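Local coordinates for ribosome hibernation protein YHBH (Vibrio cholerae serotype O1, PDB 4HEI) that probably binds the small ribosomal subunit and inhibits translation in stationary phase as a hibernation factor, associating with 100S particles, which are dimers of 70S ribosomes, at residues H21-K26 with S76-L81. Residues are numbered along the deposited sequence; the frame is centred on the assembly and turned at random.
Sequences HSKFDK and SLVDKL
Lys23 and Val78 meet where helices 14-27 and 70-91 come together, and their CA atoms, 7.4 Å apart, are the nearest pair between the two segments. One methyl does most of the work here: Val78 CG2 lies 4.0 Å from Lys23 CB and equally far from Lys23 CE, so that a single branch touches both the root and the far end of the lysine's aliphatic chain. The lysine can offer both carbons because two successive kinks, chi2 and chi3 both -68°, arch the middle of the chain away and bring CE back to the methyl that CB already touches. Deeper in, Phe24 and Leu81 cross at about a right angle, with CZ of the Phe24 ring 3.9 Å from Leu81 CD1. Only apolar contacts join the segments directly, and polar links are confined to the lysine's end. There Lys23 NZ forms a salt bridge with Asp75, one residue before segment 76-81, and gives a hydrogen bond of 3.1 Å to a water that in turn makes a weak one to Asp79 OD1. The Asp75 bridge, with the water as a second partner, would help keep the kinked chain against Val78. Beneath the helices, the sheet supports the inner pair: Phe24 rests on Ile3 and Leu54, Leu81 on Ala52 and Ile61. The example illustrates two amphipathic helices sharing one face of a four-stranded sheet, apolar below and charged above, as in the β-α-β-β-β-α fold of the HPF/YfiA family, which resembles a double-stranded RNA-binding domain.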
loop_
_atom_site.group_PDB
_atom_site.type_symbol
_atom_site.label_atom_id
_atom_site.label_comp_id
_atom_site.label_asym_id
_atom_site.label_seq_id
_atom_site.Cartn_x
_atom_site.Cartn_y
_atom_site.Cartn_z
ATOM N N HIS A 21 -1.848 -8.351 0.538
ATOM C CA HIS A 21 -3.027 -8.719 -0.235
ATOM C C HIS A 21 -4.286 -8.621 0.618
ATOM O O HIS A 21 -5.324 -8.130 0.162
ATOM C CB HIS A 21 -2.861 -10.129 -0.804
ATOM C CG HIS A 21 -2.221 -10.148 -2.154
ATOM N ND1 HIS A 21 -2.871 -9.708 -3.287
ATOM C CD2 HIS A 21 -0.977 -10.511 -2.551
ATOM C CE1 HIS A 21 -2.056 -9.798 -4.324
ATOM N NE2 HIS A 21 -0.900 -10.282 -3.905
ATOM N N SER A 22 -4.186 -9.065 1.863
ATOM C CA SER A 22 -5.314 -9.009 2.779
ATOM C C SER A 22 -5.822 -7.573 2.931
ATOM O O SER A 22 -7.023 -7.306 2.803
ATOM C CB SER A 22 -4.897 -9.565 4.145
ATOM O OG SER A 22 -5.977 -9.524 5.058
ATOM N N LYS A 23 -4.904 -6.647 3.194
ATOM C CA LYS A 23 -5.254 -5.239 3.370
ATOM C C LYS A 23 -5.925 -4.639 2.131
ATOM O O LYS A 23 -6.894 -3.890 2.247
ATOM C CB LYS A 23 -4.000 -4.421 3.707
ATOM C CG LYS A 23 -3.217 -4.932 4.907
ATOM C CD LYS A 23 -3.979 -4.751 6.212
ATOM C CE LYS A 23 -4.116 -3.283 6.567
ATOM N NZ LYS A 23 -4.678 -3.091 7.930
ATOM N N PHE A 24 -5.406 -4.959 0.948
ATOM C CA PHE A 24 -5.966 -4.427 -0.287
ATOM C C PHE A 24 -7.290 -5.072 -0.683
ATOM O O PHE A 24 -8.134 -4.430 -1.307
ATOM C CB PHE A 24 -4.932 -4.518 -1.410
ATOM C CG PHE A 24 -3.947 -3.387 -1.391
ATOM C CD1 PHE A 24 -4.273 -2.160 -1.962
ATOM C CD2 PHE A 24 -2.725 -3.519 -0.742
ATOM C CE1 PHE A 24 -3.394 -1.080 -1.884
ATOM C CE2 PHE A 24 -1.842 -2.446 -0.656
ATOM C CZ PHE A 24 -2.178 -1.222 -1.229
ATOM N N ASP A 25 -7.502 -6.321 -0.279
ATOM C CA ASP A 25 -8.776 -6.965 -0.571
ATOM C C ASP A 25 -9.882 -6.269 0.231
ATOM O O ASP A 25 -11.010 -6.151 -0.238
ATOM C CB ASP A 25 -8.740 -8.459 -0.230
ATOM C CG ASP A 25 -8.080 -9.283 -1.317
ATOM O OD1 ASP A 25 -7.921 -8.763 -2.439
ATOM O OD2 ASP A 25 -7.736 -10.454 -1.055
ATOM N N LYS A 26 -9.563 -5.800 1.434
ATOM C CA LYS A 26 -10.561 -5.112 2.243
ATOM C C LYS A 26 -10.842 -3.746 1.636
ATOM O O LYS A 26 -11.992 -3.318 1.504
ATOM C CB LYS A 26 -10.068 -4.930 3.680
ATOM C CG LYS A 26 -9.900 -6.222 4.461
ATOM C CD LYS A 26 -9.556 -5.930 5.914
ATOM C CE LYS A 26 -9.471 -7.203 6.732
ATOM N NZ LYS A 26 -10.753 -7.960 6.697
ATOM N N SER A 76 0.273 1.494 8.648
ATOM C CA SER A 76 0.290 2.952 8.598
ATOM C C SER A 76 0.113 3.422 7.160
ATOM O O SER A 76 -0.584 4.410 6.904
ATOM C CB SER A 76 1.606 3.495 9.160
ATOM O OG SER A 76 1.712 3.191 10.540
ATOM N N LEU A 77 0.742 2.710 6.224
ATOM C CA LEU A 77 0.636 3.063 4.812
ATOM C C LEU A 77 -0.817 3.008 4.364
ATOM O O LEU A 77 -1.313 3.934 3.736
ATOM C CB LEU A 77 1.465 2.103 3.949
ATOM C CG LEU A 77 1.252 2.200 2.431
ATOM C CD1 LEU A 77 1.588 3.607 1.944
ATOM C CD2 LEU A 77 2.132 1.166 1.724
ATOM N N VAL A 78 -1.495 1.907 4.678
ATOM C CA VAL A 78 -2.886 1.757 4.284
ATOM C C VAL A 78 -3.757 2.870 4.864
ATOM O O VAL A 78 -4.633 3.395 4.178
ATOM C CB VAL A 78 -3.430 0.378 4.699
ATOM C CG1 VAL A 78 -4.927 0.292 4.424
ATOM C CG2 VAL A 78 -2.691 -0.697 3.922
ATOM N N ASP A 79 -3.516 3.238 6.116
ATOM C CA ASP A 79 -4.292 4.316 6.714
ATOM C C ASP A 79 -4.116 5.606 5.917
ATOM O O ASP A 79 -5.069 6.363 5.749
ATOM C CB ASP A 79 -3.895 4.540 8.177
ATOM C CG ASP A 79 -4.485 3.491 9.107
ATOM O OD1 ASP A 79 -5.646 3.096 8.885
ATOM O OD2 ASP A 79 -3.803 3.068 10.064
ATOM N N LYS A 80 -2.907 5.850 5.416
ATOM C CA LYS A 80 -2.656 7.053 4.621
ATOM C C LYS A 80 -3.373 6.961 3.272
ATOM O O LYS A 80 -3.949 7.938 2.797
ATOM C CB LYS A 80 -1.156 7.247 4.378
ATOM C CG LYS A 80 -0.334 7.533 5.622
ATOM C CD LYS A 80 1.092 7.922 5.245
ATOM C CE LYS A 80 1.954 8.145 6.475
ATOM N NZ LYS A 80 3.320 8.615 6.103
ATOM N N LEU A 81 -3.331 5.781 2.658
ATOM C CA LEU A 81 -3.981 5.574 1.367
ATOM C C LEU A 81 -5.495 5.733 1.489
ATOM O O LEU A 81 -6.129 6.352 0.643
ATOM C CB LEU A 81 -3.654 4.175 0.826
ATOM C CG LEU A 81 -2.186 3.882 0.501
ATOM C CD1 LEU A 81 -2.046 2.421 0.095
ATOM C CD2 LEU A 81 -1.715 4.797 -0.624
HETATM O O HOH W 1 -4.554 0.033 8.120
#